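Local structure of ykuJ (Bacillus subtilis, 2FFG) at residues T9-L14 against D68-E73; R27-N32 against C37-F42; E49-V52 against K58-T61. The protein is of unknown function; it belongs to the DUF1797 family and forms a two-chain assembly of small alpha/beta subunits. One frame throughout, in Å; residues are numbered along the deposited sequence.

Contact 1 of 3, residues T9-L14 against D68-E73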
ATOM      1  N   THR A   9     -10.201  -2.681   1.372  1.00 27.81           N
ATOM      2  CA  THR A   9      -9.244  -3.427   0.578  1.00 31.20           C
ATOM      3  C   THR A   9      -7.870  -3.296   1.225  1.00 30.10           C
ATOM      4  O   THR A   9      -7.197  -4.294   1.505  1.00 31.04           O
ATOM      5  CB  THR A   9      -9.171  -2.896  -0.866  1.00 37.28           C
ATOM      6  OG1 THR A   9     -10.475  -2.934  -1.455  1.00 40.20           O
ATOM      7  CG2 THR A   9      -8.237  -3.766  -1.698  1.00 40.78           C
ATOM      8  N   ARG A  10      -7.475  -2.058   1.488  1.00 23.95           N
ATOM      9  CA  ARG A  10      -6.183  -1.790   2.093  1.00 22.96           C
ATOM     10  C   ARG A  10      -5.989  -2.499   3.436  1.00 21.39           C
ATOM     11  O   ARG A  10      -4.881  -2.927   3.769  1.00 19.62           O
ATOM     12  CB  ARG A  10      -5.999  -0.281   2.251  1.00 26.82           C
ATOM     13  CG  ARG A  10      -5.812   0.457   0.929  1.00 27.23           C
ATOM     14  CD  ARG A  10      -5.852   1.970   1.136  1.00 29.58           C
ATOM     15  NE  ARG A  10      -5.468   2.717  -0.062  1.00 32.12           N
ATOM     16  CZ  ARG A  10      -6.207   2.826  -1.160  1.00 31.81           C
ATOM     17  NH1 ARG A  10      -7.391   2.240  -1.236  1.00 34.91           N
ATOM     18  NH2 ARG A  10      -5.756   3.525  -2.191  1.00 34.61           N
ATOM     19  N   LEU A  11      -7.063  -2.621   4.209  1.00 21.01           N
ATOM     20  CA  LEU A  11      -6.970  -3.279   5.499  1.00 22.93           C
ATOM     21  C   LEU A  11      -6.894  -4.788   5.336  1.00 23.49           C
ATOM     22  O   LEU A  11      -6.333  -5.476   6.178  1.00 24.96           O
ATOM     23  CB  LEU A  11      -8.160  -2.903   6.389  1.00 26.55           C
ATOM     24  CG  LEU A  11      -8.242  -1.428   6.805  1.00 27.19           C
ATOM     25  CD1 LEU A  11      -9.424  -1.218   7.738  1.00 27.41           C
ATOM     26  CD2 LEU A  11      -6.959  -1.014   7.491  1.00 24.96           C
ATOM     27  N   GLN A  12      -7.450  -5.300   4.246  1.00 34.23           N
ATOM     28  CA  GLN A  12      -7.418  -6.733   3.997  1.00 37.53           C
ATOM     29  C   GLN A  12      -6.018  -7.142   3.595  1.00 38.54           C
ATOM     30  O   GLN A  12      -5.504  -8.163   4.063  1.00 39.82           O
ATOM     31  CB  GLN A  12      -8.411  -7.111   2.904  1.00 33.82           C
ATOM     32  CG  GLN A  12      -9.856  -6.904   3.301  1.00 33.19           C
ATOM     33  CD  GLN A  12     -10.802  -7.181   2.156  1.00 34.67           C
ATOM     34  OE1 GLN A  12     -10.569  -6.750   1.021  1.00 35.50           O
ATOM     35  NE2 GLN A  12     -11.883  -7.891   2.444  1.00 34.80           N
ATOM     36  N   SER A  13      -5.393  -6.342   2.733  1.00 35.38           N
ATOM     37  CA  SER A  13      -4.036  -6.640   2.301  1.00 37.08           C
ATOM     38  C   SER A  13      -3.069  -6.365   3.445  1.00 36.43           C
ATOM     39  O   SER A  13      -1.991  -6.950   3.505  1.00 37.77           O
ATOM     40  CB  SER A  13      -3.657  -5.814   1.062  1.00 47.09           C
ATOM     41  OG  SER A  13      -3.788  -4.427   1.297  1.00 50.10           O
ATOM     42  N   LEU A  14      -3.473  -5.488   4.361  1.00 32.17           N
ATOM     43  CA  LEU A  14      -2.650  -5.145   5.517  1.00 33.85           C
ATOM     44  C   LEU A  14      -2.540  -6.354   6.447  1.00 35.21           C
ATOM     45  O   LEU A  14      -1.457  -6.664   6.940  1.00 35.20           O
ATOM     46  CB  LEU A  14      -3.258  -3.938   6.257  1.00 37.09           C
ATOM     47  CG  LEU A  14      -2.511  -3.137   7.345  1.00 36.72           C
ATOM     48  CD1 LEU A  14      -2.756  -3.718   8.714  1.00 36.93           C
ATOM     49  CD2 LEU A  14      -1.025  -3.078   7.033  1.00 37.19           C
ATOM     50  N   ASP A  68     -14.581  -4.434   9.336  1.00 33.53           N
ATOM     51  CA  ASP A  68     -15.622  -3.532   8.857  1.00 35.56           C
ATOM     52  C   ASP A  68     -15.813  -2.365   9.806  1.00 35.10           C
ATOM     53  O   ASP A  68     -16.060  -1.239   9.376  1.00 34.52           O
ATOM     54  CB  ASP A  68     -16.966  -4.266   8.675  1.00 37.14           C
ATOM     55  CG  ASP A  68     -16.981  -5.169   7.451  1.00 38.43           C
ATOM     56  OD1 ASP A  68     -16.244  -4.878   6.490  1.00 37.48           O
ATOM     57  OD2 ASP A  68     -17.741  -6.160   7.442  1.00 41.00           O
HETATM   58  N   MSE A  69     -15.689  -2.638  11.099  1.00 31.72           N
HETATM   59  CA  MSE A  69     -15.857  -1.609  12.104  1.00 31.48           C
HETATM   60  C   MSE A  69     -14.699  -0.624  12.211  1.00 28.39           C
HETATM   61  O   MSE A  69     -14.908   0.542  12.531  1.00 27.84           O
HETATM   62  CB  MSE A  69     -16.132  -2.268  13.441  1.00 53.52           C
HETATM   63  CG  MSE A  69     -17.468  -2.975  13.430  1.00 62.42           C
HETATM   64 SE   MSE A  69     -17.821  -3.939  15.029  1.00 76.94          SE
HETATM   65  CE  MSE A  69     -18.064  -2.425  16.217  1.00 69.49           C
ATOM     66  N   VAL A  70     -13.479  -1.082  11.957  1.00 23.20           N
ATOM     67  CA  VAL A  70     -12.346  -0.182  12.017  1.00 20.57           C
ATOM     68  C   VAL A  70     -12.374   0.665  10.742  1.00 20.27           C
ATOM     69  O   VAL A  70     -12.056   1.846  10.761  1.00 22.36           O
ATOM     70  CB  VAL A  70     -11.017  -0.960  12.141  1.00 26.10           C
ATOM     71  CG1 VAL A  70     -10.817  -1.869  10.932  1.00 24.27           C
ATOM     72  CG2 VAL A  70      -9.860   0.020  12.298  1.00 24.59           C
ATOM     73  N   SER A  71     -12.799   0.057   9.639  1.00 20.83           N
ATOM     74  CA  SER A  71     -12.902   0.755   8.366  1.00 19.43           C
ATOM     75  C   SER A  71     -13.879   1.922   8.451  1.00 20.39           C
ATOM     76  O   SER A  71     -13.635   2.998   7.908  1.00 20.24           O
ATOM     77  CB  SER A  71     -13.366  -0.205   7.275  1.00 17.23           C
ATOM     78  OG  SER A  71     -12.376  -1.182   6.972  1.00 22.21           O
ATOM     79  N   ILE A  72     -14.996   1.693   9.131  1.00 26.62           N
ATOM     80  CA  ILE A  72     -16.032   2.700   9.295  1.00 26.23           C
ATOM     81  C   ILE A  72     -15.503   3.887  10.085  1.00 26.32           C
ATOM     82  O   ILE A  72     -15.716   5.048   9.727  1.00 27.32           O
ATOM     83  CB  ILE A  72     -17.245   2.082  10.018  1.00 21.38           C
ATOM     84  CG1 ILE A  72     -17.930   1.097   9.073  1.00 21.42           C
ATOM     85  CG2 ILE A  72     -18.197   3.163  10.503  1.00 15.50           C
ATOM     86  CD1 ILE A  72     -18.934   0.158   9.738  1.00 39.50           C
ATOM     87  N   GLU A  73     -14.814   3.572  11.169  1.00 23.40           N
ATOM     88  CA  GLU A  73     -14.232   4.575  12.039  1.00 21.79           C
ATOM     89  C   GLU A  73     -13.235   5.409  11.239  1.00 20.91           C
ATOM     90  O   GLU A  73     -13.222   6.641  11.329  1.00 21.65           O
ATOM     91  CB  GLU A  73     -13.532   3.872  13.203  1.00 22.79           C
ATOM     92  CG  GLU A  73     -12.943   4.786  14.261  1.00 24.89           C
ATOM     93  CD  GLU A  73     -13.997   5.396  15.161  1.00 24.74           C
ATOM     94  OE1 GLU A  73     -15.014   4.723  15.436  1.00 21.07           O
ATOM     95  OE2 GLU A  73     -13.789   6.544  15.610  1.00 29.38           O
TER
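V70 and S71 meet a single residue, L11, across the two helices, whose nearest CA atoms, those of L11 and S71, are still 7.7 Å apart. Both close pairs, L11 CD1 with V70 CG1 and with S71 OG, are between side-chain atoms, and the contact buries only 97 Å² in total. At V70, methyl CG1 sits between the backbone N and the carbonyl carbon (chi1 61°), a rotation that presents it to the first helix. It meets L11 CD1 tip to tip at 3.5 Å, an apolar contact. One residue further on, S71 comes up against the same methyl through OG. S71 OG lies 3.0 Å from L11 CD1, unusually short for a methyl carbon against an oxygen and doubtful in detail at 2.31 Å resolution. That hydroxyl is hydrogen-bonded to I67 O one turn back in its own helix, which gives the buried polar atom a partner and ties it to the helix backbone. L11 can reach both residues because chi2 (-177°) sets CD1 anti to CA, pointing on toward the second helix. L11 also touches F29, V39 and F48 of the sheet, and V70 shares F48. Two helices that meet over one face of an antiparallel sheet in this way are characteristic of a two-layer alpha/beta sandwich.

Contact 2 of 3, residues R27-N32 against C37-F42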
ATOM      1  N   ARG A  27      -0.066   0.921   8.604  1.00 27.47           N
ATOM      2  CA  ARG A  27      -0.104   1.872   7.501  1.00 25.36           C
ATOM      3  C   ARG A  27      -0.862   3.135   7.919  1.00 24.50           C
ATOM      4  O   ARG A  27      -1.579   3.150   8.925  1.00 21.42           O
ATOM      5  CB  ARG A  27      -0.728   1.257   6.243  1.00 26.47           C
ATOM      6  CG  ARG A  27      -2.227   1.050   6.270  1.00 26.62           C
ATOM      7  CD  ARG A  27      -2.650   0.181   5.102  1.00 28.54           C
ATOM      8  NE  ARG A  27      -2.531   0.846   3.801  1.00 30.15           N
ATOM      9  CZ  ARG A  27      -2.520   0.209   2.625  1.00 28.47           C
ATOM     10  NH1 ARG A  27      -2.613  -1.121   2.573  1.00 23.45           N
ATOM     11  NH2 ARG A  27      -2.426   0.901   1.493  1.00 28.79           N
ATOM     12  N   TYR A  28      -0.674   4.198   7.146  1.00 25.06           N
ATOM     13  CA  TYR A  28      -1.304   5.476   7.424  1.00 24.85           C
ATOM     14  C   TYR A  28      -2.426   5.745   6.451  1.00 24.86           C
ATOM     15  O   TYR A  28      -2.497   5.168   5.373  1.00 21.72           O
ATOM     16  CB  TYR A  28      -0.300   6.621   7.273  1.00 25.62           C
ATOM     17  CG  TYR A  28       0.801   6.630   8.288  1.00 29.87           C
ATOM     18  CD1 TYR A  28       0.598   7.169   9.555  1.00 28.80           C
ATOM     19  CD2 TYR A  28       2.050   6.083   7.995  1.00 31.63           C
ATOM     20  CE1 TYR A  28       1.613   7.167  10.515  1.00 30.10           C
ATOM     21  CE2 TYR A  28       3.082   6.075   8.952  1.00 31.45           C
ATOM     22  CZ  TYR A  28       2.851   6.619  10.208  1.00 32.26           C
ATOM     23  OH  TYR A  28       3.850   6.617  11.157  1.00 32.65           O
ATOM     24  N   PHE A  29      -3.314   6.632   6.860  1.00 25.20           N
ATOM     25  CA  PHE A  29      -4.400   7.067   6.015  1.00 25.54           C
ATOM     26  C   PHE A  29      -4.277   8.559   6.145  1.00 27.37           C
ATOM     27  O   PHE A  29      -4.388   9.104   7.241  1.00 30.03           O
ATOM     28  CB  PHE A  29      -5.757   6.597   6.533  1.00 26.06           C
ATOM     29  CG  PHE A  29      -6.005   5.146   6.306  1.00 26.76           C
ATOM     30  CD1 PHE A  29      -5.481   4.195   7.174  1.00 27.36           C
ATOM     31  CD2 PHE A  29      -6.710   4.720   5.188  1.00 26.02           C
ATOM     32  CE1 PHE A  29      -5.654   2.836   6.928  1.00 29.38           C
ATOM     33  CE2 PHE A  29      -6.891   3.366   4.928  1.00 26.01           C
ATOM     34  CZ  PHE A  29      -6.363   2.421   5.797  1.00 27.94           C
ATOM     35  N   GLU A  30      -3.996   9.218   5.036  1.00 29.67           N
ATOM     36  CA  GLU A  30      -3.861  10.652   5.060  1.00 33.49           C
ATOM     37  C   GLU A  30      -4.843  11.315   4.118  1.00 34.18           C
ATOM     38  O   GLU A  30      -5.348  10.697   3.183  1.00 35.23           O
ATOM     39  CB  GLU A  30      -2.427  11.054   4.720  1.00 39.89           C
ATOM     40  CG  GLU A  30      -1.839  10.384   3.508  1.00 42.81           C
ATOM     41  CD  GLU A  30      -0.395  10.809   3.255  1.00 45.98           C
ATOM     42  OE1 GLU A  30       0.479  10.553   4.114  1.00 43.19           O
ATOM     43  OE2 GLU A  30      -0.135  11.405   2.185  1.00 49.76           O
ATOM     44  N   VAL A  31      -5.127  12.574   4.409  1.00 30.73           N
ATOM     45  CA  VAL A  31      -6.029  13.383   3.614  1.00 33.26           C
ATOM     46  C   VAL A  31      -5.241  14.641   3.282  1.00 35.58           C
ATOM     47  O   VAL A  31      -4.813  15.363   4.178  1.00 35.95           O
ATOM     48  CB  VAL A  31      -7.300  13.771   4.416  1.00 34.75           C
ATOM     49  CG1 VAL A  31      -8.110  14.806   3.654  1.00 35.82           C
ATOM     50  CG2 VAL A  31      -8.146  12.550   4.665  1.00 32.22           C
ATOM     51  N   ASN A  32      -5.016  14.883   1.995  1.00 55.28           N
ATOM     52  CA  ASN A  32      -4.286  16.074   1.563  1.00 57.88           C
ATOM     53  C   ASN A  32      -2.841  16.095   2.076  1.00 55.65           C
ATOM     54  O   ASN A  32      -2.361  17.115   2.575  1.00 57.19           O
ATOM     55  CB  ASN A  32      -5.038  17.330   2.034  1.00 80.44           C
ATOM     56  CG  ASN A  32      -4.576  18.585   1.331  1.00 84.46           C
ATOM     57  OD1 ASN A  32      -4.433  18.605   0.105  1.00 87.35           O
ATOM     58  ND2 ASN A  32      -4.352  19.648   2.098  1.00 86.18           N
ATOM     59  N   CYS A  37      -4.533   9.240  10.522  1.00 19.86           N
ATOM     60  CA  CYS A  37      -4.456   8.079  11.401  1.00 19.95           C
ATOM     61  C   CYS A  37      -3.634   6.918  10.811  1.00 21.31           C
ATOM     62  O   CYS A  37      -3.323   6.884   9.623  1.00 20.32           O
ATOM     63  CB  CYS A  37      -5.873   7.581  11.734  1.00 20.53           C
ATOM     64  SG  CYS A  37      -6.797   6.905  10.318  1.00 21.26           S
ATOM     65  N   SER A  38      -3.260   5.975  11.667  1.00 25.33           N
ATOM     66  CA  SER A  38      -2.529   4.805  11.223  1.00 26.31           C
ATOM     67  C   SER A  38      -3.190   3.584  11.860  1.00 27.63           C
ATOM     68  O   SER A  38      -3.772   3.668  12.945  1.00 26.76           O
ATOM     69  CB  SER A  38      -1.068   4.886  11.637  1.00 28.06           C
ATOM     70  OG  SER A  38      -0.941   4.866  13.042  1.00 35.60           O
ATOM     71  N   VAL A  39      -3.132   2.455  11.170  1.00 24.68           N
ATOM     72  CA  VAL A  39      -3.720   1.245  11.704  1.00 25.76           C
ATOM     73  C   VAL A  39      -2.669   0.147  11.737  1.00 25.04           C
ATOM     74  O   VAL A  39      -1.905  -0.027  10.795  1.00 23.87           O
ATOM     75  CB  VAL A  39      -4.947   0.787  10.862  1.00 34.34           C
ATOM     76  CG1 VAL A  39      -4.543   0.607   9.411  1.00 36.37           C
ATOM     77  CG2 VAL A  39      -5.514  -0.520  11.417  1.00 34.14           C
ATOM     78  N   LYS A  40      -2.626  -0.576  12.844  1.00 24.37           N
ATOM     79  CA  LYS A  40      -1.679  -1.664  13.004  1.00 25.27           C
ATOM     80  C   LYS A  40      -2.464  -2.956  13.220  1.00 26.35           C
ATOM     81  O   LYS A  40      -3.424  -2.999  14.002  1.00 25.40           O
ATOM     82  CB  LYS A  40      -0.771  -1.382  14.197  1.00 36.57           C
ATOM     83  CG  LYS A  40       0.410  -2.312  14.332  1.00 41.00           C
ATOM     84  CD  LYS A  40       1.387  -1.776  15.373  1.00 44.57           C
ATOM     85  CE  LYS A  40       2.651  -2.618  15.439  1.00 47.11           C
ATOM     86  NZ  LYS A  40       3.635  -2.066  16.410  1.00 49.19           N
ATOM     87  N   TYR A  41      -2.081  -4.001  12.501  1.00 27.87           N
ATOM     88  CA  TYR A  41      -2.752  -5.282  12.632  1.00 30.54           C
ATOM     89  C   TYR A  41      -1.928  -6.253  13.452  1.00 33.19           C
ATOM     90  O   TYR A  41      -0.785  -6.547  13.099  1.00 33.16           O
ATOM     91  CB  TYR A  41      -3.022  -5.902  11.260  1.00 32.22           C
ATOM     92  CG  TYR A  41      -3.717  -7.239  11.358  1.00 31.97           C
ATOM     93  CD1 TYR A  41      -5.049  -7.316  11.757  1.00 31.90           C
ATOM     94  CD2 TYR A  41      -3.044  -8.426  11.079  1.00 32.56           C
ATOM     95  CE1 TYR A  41      -5.705  -8.539  11.876  1.00 32.58           C
ATOM     96  CE2 TYR A  41      -3.689  -9.668  11.195  1.00 34.48           C
ATOM     97  CZ  TYR A  41      -5.022  -9.713  11.594  1.00 34.92           C
ATOM     98  OH  TYR A  41      -5.678 -10.920  11.700  1.00 33.76           O
ATOM     99  N   PHE A  42      -2.503  -6.745  14.547  1.00 28.28           N
ATOM    100  CA  PHE A  42      -1.815  -7.713  15.394  1.00 32.31           C
ATOM    101  C   PHE A  42      -2.433  -9.085  15.170  1.00 34.34           C
ATOM    102  O   PHE A  42      -3.603  -9.289  15.473  1.00 34.31           O
ATOM    103  CB  PHE A  42      -1.950  -7.344  16.873  1.00 42.21           C
ATOM    104  CG  PHE A  42      -1.318  -6.036  17.234  1.00 44.17           C
ATOM    105  CD1 PHE A  42      -1.964  -4.834  16.968  1.00 44.68           C
ATOM    106  CD2 PHE A  42      -0.065  -6.000  17.828  1.00 44.85           C
ATOM    107  CE1 PHE A  42      -1.366  -3.616  17.289  1.00 46.53           C
ATOM    108  CE2 PHE A  42       0.542  -4.787  18.153  1.00 45.69           C
ATOM    109  CZ  PHE A  42      -0.109  -3.596  17.883  1.00 46.85           C
TER
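R27 and V39 exchange two backbone hydrogen bonds: R27 N to V39 O at 3.0 Å and V39 N to R27 O at 2.8 Å. F29 and C37 form the second hydrogen-bonded pair, with F29 N to C37 O at 2.8 Å and the return bond from C37 N to F29 O longer, at 3.3 Å, but the straightest of the four (166° at the hydrogen). Between them Y28 and S38 make a non-hydrogen-bonded pair, where S38 CA approaches R27 O in a CA-H...O contact. On the face bearing R27, F29, C37 and V39, V39 CG1 lies in the plane of the F29 ring, at its edge, 3.5 Å from CE1. C37 SG packs against F29 CB at 3.9 Å, and its sulfur-aromatic approach to the ring is oblique. R27 CG runs beside V39 CG1, after which the chain bends at chi3 (-70°) and leads its guanidinium away. On the other face, the Y28 ring meets S38 CB obliquely, CD1 at 3.5 Å. The chemistry thus divides: backbone bonds fix the hairpin register, F29, C37 and V39 form the apolar part of one face against the helices, and R27 NH2 makes a salt bridge with E16 of the second subunit, bringing this strand's charge into the subunit contact.

Contact 3 of 3, residues E49-V52 against K58-T61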
ATOM      1  N   GLU A  49      -5.461  -2.036  15.576  1.00 27.24           N
ATOM      2  CA  GLU A  49      -5.280  -0.985  16.559  1.00 26.24           C
ATOM      3  C   GLU A  49      -5.223   0.328  15.784  1.00 24.69           C
ATOM      4  O   GLU A  49      -4.324   0.551  14.976  1.00 23.92           O
ATOM      5  CB  GLU A  49      -3.989  -1.182  17.342  1.00 37.35           C
ATOM      6  CG  GLU A  49      -3.790  -0.130  18.415  1.00 41.61           C
ATOM      7  CD  GLU A  49      -2.435  -0.226  19.078  1.00 43.84           C
ATOM      8  OE1 GLU A  49      -1.414  -0.061  18.374  1.00 48.77           O
ATOM      9  OE2 GLU A  49      -2.392  -0.465  20.300  1.00 44.34           O
ATOM     10  N   LEU A  50      -6.209   1.180  16.010  1.00 27.28           N
ATOM     11  CA  LEU A  50      -6.259   2.459  15.329  1.00 25.67           C
ATOM     12  C   LEU A  50      -5.685   3.577  16.202  1.00 23.61           C
ATOM     13  O   LEU A  50      -6.076   3.750  17.354  1.00 21.80           O
ATOM     14  CB  LEU A  50      -7.697   2.786  14.954  1.00 26.98           C
ATOM     15  CG  LEU A  50      -7.931   4.096  14.200  1.00 28.88           C
ATOM     16  CD1 LEU A  50      -7.532   3.949  12.741  1.00 26.84           C
ATOM     17  CD2 LEU A  50      -9.397   4.471  14.302  1.00 29.96           C
ATOM     18  N   THR A  51      -4.746   4.321  15.635  1.00 23.94           N
ATOM     19  CA  THR A  51      -4.111   5.439  16.312  1.00 21.52           C
ATOM     20  C   THR A  51      -4.563   6.723  15.616  1.00 21.68           C
ATOM     21  O   THR A  51      -4.387   6.880  14.406  1.00 19.67           O
ATOM     22  CB  THR A  51      -2.581   5.296  16.253  1.00 20.90           C
ATOM     23  OG1 THR A  51      -2.200   4.112  16.966  1.00 20.45           O
ATOM     24  CG2 THR A  51      -1.900   6.491  16.880  1.00 18.09           C
ATOM     25  N   VAL A  52      -5.169   7.623  16.391  1.00 21.36           N
ATOM     26  CA  VAL A  52      -5.692   8.888  15.878  1.00 21.84           C
ATOM     27  C   VAL A  52      -4.799  10.048  16.314  1.00 22.83           C
ATOM     28  O   VAL A  52      -4.658  10.327  17.507  1.00 22.12           O
ATOM     29  CB  VAL A  52      -7.118   9.148  16.416  1.00 23.13           C
ATOM     30  CG1 VAL A  52      -7.719  10.376  15.737  1.00 20.82           C
ATOM     31  CG2 VAL A  52      -7.984   7.913  16.213  1.00 23.67           C
ATOM     32  N   LYS A  58      -0.354  13.594  22.530  1.00 24.16           N
ATOM     33  CA  LYS A  58      -0.011  12.181  22.427  1.00 24.65           C
ATOM     34  C   LYS A  58      -1.215  11.547  21.707  1.00 21.47           C
ATOM     35  O   LYS A  58      -2.363  11.828  22.041  1.00 18.71           O
ATOM     36  CB  LYS A  58       0.148  11.611  23.841  1.00 49.92           C
ATOM     37  CG  LYS A  58       0.467  10.142  23.949  1.00 55.70           C
ATOM     38  CD  LYS A  58       0.664   9.790  25.424  1.00 60.91           C
ATOM     39  CE  LYS A  58       1.106   8.348  25.624  1.00 63.25           C
ATOM     40  NZ  LYS A  58       0.072   7.385  25.162  1.00 64.08           N
ATOM     41  N   PRO A  59      -0.972  10.686  20.708  1.00 27.42           N
ATOM     42  CA  PRO A  59      -2.126  10.092  20.020  1.00 28.89           C
ATOM     43  C   PRO A  59      -2.914   9.056  20.820  1.00 27.24           C
ATOM     44  O   PRO A  59      -2.376   8.385  21.698  1.00 27.60           O
ATOM     45  CB  PRO A  59      -1.503   9.500  18.753  1.00 22.06           C
ATOM     46  CG  PRO A  59      -0.147   9.077  19.225  1.00 22.48           C
ATOM     47  CD  PRO A  59       0.295  10.254  20.092  1.00 20.81           C
ATOM     48  N   ASN A  60      -4.197   8.933  20.508  1.00 23.05           N
ATOM     49  CA  ASN A  60      -5.044   7.955  21.182  1.00 23.26           C
ATOM     50  C   ASN A  60      -5.224   6.713  20.327  1.00 22.42           C
ATOM     51  O   ASN A  60      -5.318   6.801  19.105  1.00 22.38           O
ATOM     52  CB  ASN A  60      -6.395   8.577  21.527  1.00 25.98           C
ATOM     53  CG  ASN A  60      -6.347   9.366  22.823  1.00 25.64           C
ATOM     54  OD1 ASN A  60      -5.312   9.912  23.187  1.00 26.45           O
ATOM     55  ND2 ASN A  60      -7.475   9.430  23.525  1.00 31.50           N
ATOM     56  N   THR A  61      -5.242   5.552  20.975  1.00 26.58           N
ATOM     57  CA  THR A  61      -5.404   4.289  20.266  1.00 25.75           C
ATOM     58  C   THR A  61      -6.700   3.602  20.649  1.00 24.56           C
ATOM     59  O   THR A  61      -7.148   3.695  21.783  1.00 26.72           O
ATOM     60  CB  THR A  61      -4.272   3.329  20.572  1.00 26.67           C
ATOM     61  OG1 THR A  61      -4.337   2.953  21.949  1.00 31.38           O
ATOM     62  CG2 THR A  61      -2.939   3.975  20.283  1.00 26.24           C
TER
HETATM   63  O   HOH W   1      -6.288  11.090  19.338  1.00 24.57           O
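T61, with 64 Å² buried, meets T51, with 43 Å², as an antiparallel non-hydrogen-bonded pair whose CA atoms are 4.3 Å apart. Their side chains run side by side on the same face, and the touch is methyl to hydroxyl: T61 CG2 comes within 3.4 Å of T51 OG1. T61 puts its own OG1 between the backbone N and the carbonyl carbon (chi1 66°), which leaves CG2 as the branch turned to T51. On the backbone, T61 CA makes a CA-H...O contact of 3.0 Å with L50 O. The second branch of T51, CG2, lies alongside the P59 ring, 3.6 Å from its CB, so the two branches of T51 are used separately, OG1 against T61 and CG2 against P59. E49 adds an oblique contact, its CG crossing near T61 CB. The backbone of V52, a residue with 39 Å² buried, supplies the polar fastening through its pairing with N60. V52 N to N60 O is short and nearly straight, 2.8 Å and 171°. The return bond from N60 N to V52 O is weak at 3.3 Å, and a water spans the same two atoms, donating to V52 O at 2.6 Å and accepting from N60 N. Strand 47-54 pairs on its other edge with strand 34-42, through backbone bonds of E49 to K40 and T51 to S38. On the face away from the threonines, L50 packs on E73 and I74, and V52 on L77, all of helix 67-79.

How the contacts relate
Contacts 2 and 3 lie in two successive hairpins, 25-31/34-42 and 47-54/57-64, of one four-stranded antiparallel sheet. Contact 1, between helices 3-21 and 67-79 at the two ends of the chain, brackets both. The centre of contact 2 lies about 10 Å from each of the other two centres, whereas those of contacts 1 and 3 are about 16 Å apart, on opposite sides of the chain's centre. Neighbouring strands 34-42 and 47-54 join the hairpins, with F42 CE1 3.6 Å from E49 CB. L14 CD1 against Y41 CB, at 3.4 Å, links helix 3-21 to the sheet. The subunit contacts found here lie on helix 3-21 and edge strand 25-31, away from the 57-64 edge.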